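Local coordinates for carbohydrate kinase (Agrobacterium tumefaciens, PDB 2NWH), which probably phosphorylates a sugar or related carbohydrate with ATP, as expected of a pfkB-family kinase of the ribokinase clan, at residues A[162-174]-A[182-196]. Residues are numbered along the deposited sequence; the frame is centred on the assembly and turned at random.
Sequences PLAAIAISPAKAV and DIDILFMNEAEARAL
A165 and L186 pair side by side in the core of a beta-alpha-beta unit, where strands 163-166 and 185-189 run parallel (12° apart) inside the large central sheet of the ribokinase fold. A165 lends both its backbone polar atoms to the neighbouring strand: its N donates to I185 O at 2.9 Å, and its O receives F187 N in a nearly straight bond of 2.7 Å. A167 N extends the series to F187 O, while at the other end L163 O takes the N-H of D184 at 2.6 Å and, weakly, that of I185. One sheet face carries A165 and L186. There the methyl of A165 rests on I183 CD1 and L186 CG, and L186, with CG anti to its N (chi1 -151°), sends CD2 forward to the CB of A167. The reverse face carries A164, I166, I185 and F187; I185 CG2 lies over one face of the F187 ring, offset toward its rim, and helix 255-266 packs on this layer through L262, Y261, I265 and A258.

Past the strand ends the packing stays tight through A173, E192 and L196, and loosens on the outer, solvent-facing margin. There P170, just after the N-cap residue S169, lies exposed against A191, its CB 3.9 Å from the CB of A195, and V174 CG1 reaches A195 O. D184 sets its CB against L163 O and brings OD2 to P162 CA and CB, whereas the carboxylate of D182 turns away to a salt bridge with R157. Between the packed strands and the looser helical margin lies the buried side chain of E192, extended beyond CG and crossing P170 obliquely. Its OE1 sits 3.3 Å from A167 CB and accepts N189 N at 3.0 Å, the donor approaching from above the carboxylate plane.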
loop_
_atom_site.group_PDB
_atom_site.type_symbol
_atom_site.label_atom_id
_atom_site.label_comp_id
_atom_site.label_asym_id
_atom_site.label_seq_id
_atom_site.Cartn_x
_atom_site.Cartn_y
_atom_site.Cartn_z
ATOM N N PRO A 162 5.961 10.607 -12.039
ATOM C CA PRO A 162 6.510 9.454 -11.331
ATOM C C PRO A 162 5.399 8.479 -10.954
ATOM O O PRO A 162 4.298 8.925 -10.513
ATOM C CB PRO A 162 7.137 10.083 -10.066
ATOM C CG PRO A 162 7.523 11.485 -10.534
ATOM C CD PRO A 162 6.350 11.883 -11.410
ATOM N N LEU A 163 5.660 7.179 -11.112
ATOM C CA LEU A 163 4.667 6.164 -10.709
ATOM C C LEU A 163 5.259 5.146 -9.733
ATOM O O LEU A 163 6.266 4.502 -10.049
ATOM C CB LEU A 163 4.115 5.411 -11.935
ATOM C CG LEU A 163 3.136 4.224 -11.785
ATOM C CD1 LEU A 163 1.795 4.616 -11.203
ATOM C CD2 LEU A 163 2.914 3.545 -13.160
ATOM N N ALA A 164 4.622 5.023 -8.579
ATOM C CA ALA A 164 4.885 3.954 -7.608
ATOM C C ALA A 164 3.739 2.921 -7.572
ATOM O O ALA A 164 2.613 3.196 -7.974
ATOM C CB ALA A 164 5.087 4.564 -6.188
ATOM N N ALA A 165 4.043 1.744 -7.065
ATOM C CA ALA A 165 3.123 0.623 -7.075
ATOM C C ALA A 165 3.301 -0.217 -5.831
ATOM O O ALA A 165 4.421 -0.422 -5.347
ATOM C CB ALA A 165 3.376 -0.227 -8.309
ATOM N N ILE A 166 2.189 -0.702 -5.309
ATOM C CA ILE A 166 2.191 -1.661 -4.209
ATOM C C ILE A 166 1.685 -2.995 -4.748
ATOM O O ILE A 166 0.607 -3.063 -5.365
ATOM C CB ILE A 166 1.277 -1.154 -3.065
ATOM C CG1 ILE A 166 1.891 0.060 -2.366
ATOM C CG2 ILE A 166 1.017 -2.216 -1.979
ATOM C CD1 ILE A 166 0.792 0.779 -1.535
ATOM N N ALA A 167 2.443 -4.053 -4.457
ATOM C CA ALA A 167 2.256 -5.371 -5.051
ATOM C C ALA A 167 1.030 -6.144 -4.544
ATOM O O ALA A 167 0.525 -7.012 -5.255
ATOM C CB ALA A 167 3.519 -6.212 -4.855
ATOM N N ILE A 168 0.615 -5.858 -3.305
ATOM C CA ILE A 168 -0.556 -6.418 -2.619
ATOM C C ILE A 168 -0.426 -7.883 -2.189
ATOM O O ILE A 168 -0.612 -8.185 -1.023
ATOM C CB ILE A 168 -1.921 -6.167 -3.372
ATOM C CG1 ILE A 168 -2.155 -4.663 -3.592
ATOM C CG2 ILE A 168 -3.100 -6.695 -2.564
ATOM C CD1 ILE A 168 -2.395 -3.878 -2.286
ATOM N N SER A 169 -0.102 -8.766 -3.134
ATOM C CA SER A 169 0.045 -10.206 -2.879
ATOM C C SER A 169 0.873 -10.841 -4.003
ATOM O O SER A 169 0.994 -10.245 -5.088
ATOM C CB SER A 169 -1.338 -10.865 -2.772
ATOM O OG SER A 169 -1.999 -10.911 -4.032
ATOM N N PRO A 170 1.453 -12.053 -3.763
ATOM C CA PRO A 170 2.218 -12.706 -4.838
ATOM C C PRO A 170 1.342 -12.967 -6.070
ATOM O O PRO A 170 1.793 -12.774 -7.205
ATOM C CB PRO A 170 2.701 -14.020 -4.219
ATOM C CG PRO A 170 2.120 -14.105 -2.859
ATOM C CD PRO A 170 1.405 -12.854 -2.525
ATOM N N ALA A 171 0.092 -13.363 -5.835
ATOM C CA ALA A 171 -0.878 -13.563 -6.915
ATOM C C ALA A 171 -1.092 -12.302 -7.760
ATOM O O ALA A 171 -1.161 -12.383 -8.991
ATOM C CB ALA A 171 -2.206 -14.076 -6.357
ATOM N N LYS A 172 -1.190 -11.146 -7.105
ATOM C CA LYS A 172 -1.533 -9.903 -7.788
ATOM C C LYS A 172 -0.322 -9.240 -8.425
ATOM O O LYS A 172 -0.446 -8.643 -9.493
ATOM C CB LYS A 172 -2.254 -8.944 -6.838
ATOM C CG LYS A 172 -3.700 -9.368 -6.531
ATOM C CD LYS A 172 -4.471 -8.270 -5.813
ATOM C CE LYS A 172 -5.409 -8.821 -4.734
ATOM N NZ LYS A 172 -6.588 -9.544 -5.288
ATOM N N ALA A 173 0.845 -9.361 -7.783
ATOM C CA ALA A 173 2.091 -8.750 -8.264
ATOM C C ALA A 173 2.364 -8.947 -9.763
ATOM O O ALA A 173 2.790 -8.006 -10.444
ATOM C CB ALA A 173 3.284 -9.254 -7.443
ATOM N N VAL A 174 2.119 -10.168 -10.256
ATOM C CA VAL A 174 2.383 -10.524 -11.663
ATOM C C VAL A 174 1.678 -9.577 -12.660
ATOM O O VAL A 174 2.160 -9.346 -13.774
ATOM C CB VAL A 174 1.994 -11.993 -11.963
ATOM C CG1 VAL A 174 2.786 -12.955 -11.094
ATOM C CG2 VAL A 174 0.488 -12.207 -11.783
ATOM N N ASP A 182 7.545 1.314 -16.584
ATOM C CA ASP A 182 6.955 2.627 -16.294
ATOM C C ASP A 182 6.809 2.932 -14.779
ATOM O O ASP A 182 6.349 4.027 -14.402
ATOM C CB ASP A 182 5.608 2.758 -16.990
ATOM C CG ASP A 182 5.747 2.895 -18.513
ATOM O OD1 ASP A 182 6.586 3.723 -18.935
ATOM O OD2 ASP A 182 5.006 2.220 -19.268
ATOM N N ILE A 183 7.197 1.972 -13.939
ATOM C CA ILE A 183 7.112 2.101 -12.466
ATOM C C ILE A 183 8.466 2.542 -11.859
ATOM O O ILE A 183 9.475 1.829 -11.938
ATOM C CB ILE A 183 6.592 0.795 -11.806
ATOM C CG1 ILE A 183 5.110 0.605 -12.127
ATOM C CG2 ILE A 183 6.798 0.812 -10.253
ATOM C CD1 ILE A 183 4.564 -0.782 -11.867
ATOM N N ASP A 184 8.479 3.734 -11.277
ATOM C CA ASP A 184 9.656 4.261 -10.635
ATOM C C ASP A 184 10.013 3.524 -9.355
ATOM O O ASP A 184 11.181 3.330 -9.084
ATOM C CB ASP A 184 9.476 5.755 -10.369
ATOM C CG ASP A 184 9.695 6.588 -11.616
ATOM O OD1 ASP A 184 9.953 6.005 -12.694
ATOM O OD2 ASP A 184 9.647 7.835 -11.499
ATOM N N ILE A 185 9.004 3.153 -8.557
ATOM C CA ILE A 185 9.222 2.422 -7.281
ATOM C C ILE A 185 8.117 1.386 -7.044
ATOM O O ILE A 185 6.929 1.741 -6.954
ATOM C CB ILE A 185 9.237 3.346 -6.039
ATOM C CG1 ILE A 185 10.193 4.534 -6.239
ATOM C CG2 ILE A 185 9.635 2.513 -4.769
ATOM C CD1 ILE A 185 9.968 5.730 -5.334
ATOM N N LEU A 186 8.494 0.122 -6.943
ATOM C CA LEU A 186 7.545 -0.943 -6.620
ATOM C C LEU A 186 7.813 -1.482 -5.222
ATOM O O LEU A 186 8.951 -1.887 -4.895
ATOM C CB LEU A 186 7.645 -2.094 -7.617
ATOM C CG LEU A 186 6.391 -2.942 -7.894
ATOM C CD1 LEU A 186 6.797 -4.076 -8.792
ATOM C CD2 LEU A 186 5.668 -3.519 -6.685
ATOM N N PHE A 187 6.772 -1.485 -4.397
ATOM C CA PHE A 187 6.905 -1.956 -3.006
ATOM C C PHE A 187 6.420 -3.382 -2.850
ATOM O O PHE A 187 5.282 -3.708 -3.195
ATOM C CB PHE A 187 6.173 -1.045 -2.028
ATOM C CG PHE A 187 6.694 0.365 -2.012
ATOM C CD1 PHE A 187 7.870 0.675 -1.327
ATOM C CD2 PHE A 187 6.041 1.366 -2.703
ATOM C CE1 PHE A 187 8.365 1.964 -1.320
ATOM C CE2 PHE A 187 6.518 2.670 -2.686
ATOM C CZ PHE A 187 7.702 2.956 -2.011
ATOM N N MET A 188 7.284 -4.230 -2.305
ATOM C CA MET A 188 6.934 -5.620 -2.160
ATOM C C MET A 188 7.699 -6.308 -1.037
ATOM O O MET A 188 8.704 -5.791 -0.524
ATOM C CB MET A 188 7.167 -6.353 -3.487
ATOM C CG MET A 188 8.619 -6.318 -3.961
ATOM S SD MET A 188 8.726 -6.902 -5.652
ATOM C CE MET A 188 9.718 -5.652 -6.409
ATOM N N ASN A 189 7.213 -7.484 -0.668
ATOM C CA ASN A 189 7.911 -8.367 0.266
ATOM C C ASN A 189 8.615 -9.487 -0.532
ATOM O O ASN A 189 8.529 -9.511 -1.761
ATOM C CB ASN A 189 6.886 -8.927 1.252
ATOM C CG ASN A 189 5.878 -9.885 0.579
ATOM O OD1 ASN A 189 4.891 -10.272 1.184
ATOM N ND2 ASN A 189 6.150 -10.278 -0.666
ATOM N N GLU A 190 9.305 -10.413 0.143
ATOM C CA GLU A 190 10.015 -11.512 -0.552
ATOM C C GLU A 190 9.208 -12.337 -1.573
ATOM O O GLU A 190 9.693 -12.593 -2.685
ATOM C CB GLU A 190 10.678 -12.470 0.461
ATOM C CG GLU A 190 12.122 -12.165 0.782
ATOM C CD GLU A 190 13.116 -12.813 -0.166
ATOM O OE1 GLU A 190 13.055 -14.049 -0.368
ATOM O OE2 GLU A 190 13.983 -12.078 -0.691
ATOM N N ALA A 191 8.007 -12.769 -1.173
ATOM C CA ALA A 191 7.112 -13.617 -1.987
ATOM C C ALA A 191 6.641 -12.963 -3.283
ATOM O O ALA A 191 6.530 -13.624 -4.330
ATOM C CB ALA A 191 5.895 -14.026 -1.165
ATOM N N GLU A 192 6.337 -11.665 -3.195
ATOM C CA GLU A 192 5.840 -10.900 -4.320
ATOM C C GLU A 192 6.972 -10.681 -5.326
ATOM O O GLU A 192 6.749 -10.701 -6.538
ATOM C CB GLU A 192 5.216 -9.567 -3.831
ATOM C CG GLU A 192 4.017 -9.756 -2.887
ATOM C CD GLU A 192 3.732 -8.569 -1.951
ATOM O OE1 GLU A 192 4.469 -7.543 -1.968
ATOM O OE2 GLU A 192 2.754 -8.672 -1.171
ATOM N N ALA A 193 8.192 -10.519 -4.821
ATOM C CA ALA A 193 9.358 -10.367 -5.672
ATOM C C ALA A 193 9.592 -11.653 -6.494
ATOM O O ALA A 193 9.700 -11.593 -7.725
ATOM C CB ALA A 193 10.580 -9.992 -4.840
ATOM N N ARG A 194 9.619 -12.808 -5.825
ATOM C CA ARG A 194 9.734 -14.094 -6.528
ATOM C C ARG A 194 8.641 -14.269 -7.586
ATOM O O ARG A 194 8.929 -14.631 -8.728
ATOM C CB ARG A 194 9.714 -15.265 -5.550
ATOM C CG ARG A 194 11.087 -15.763 -5.175
ATOM C CD ARG A 194 11.018 -16.806 -4.075
ATOM N NE ARG A 194 10.112 -16.407 -2.993
ATOM C CZ ARG A 194 10.409 -16.492 -1.693
ATOM N NH1 ARG A 194 11.600 -16.935 -1.300
ATOM N NH2 ARG A 194 9.519 -16.107 -0.784
ATOM N N ALA A 195 7.397 -13.971 -7.209
ATOM C CA ALA A 195 6.247 -14.128 -8.104
ATOM C C ALA A 195 6.310 -13.280 -9.371
ATOM O O ALA A 195 6.021 -13.777 -10.450
ATOM C CB ALA A 195 4.945 -13.897 -7.360
ATOM N N LEU A 196 6.684 -12.012 -9.266
ATOM C CA LEU A 196 6.694 -11.182 -10.468
ATOM C C LEU A 196 7.964 -11.375 -11.316
ATOM O O LEU A 196 7.953 -11.183 -12.544
ATOM C CB LEU A 196 6.403 -9.718 -10.130
ATOM C CG LEU A 196 7.499 -8.743 -9.727
ATOM C CD1 LEU A 196 7.848 -7.922 -10.948
ATOM C CD2 LEU A 196 6.985 -7.826 -8.633
#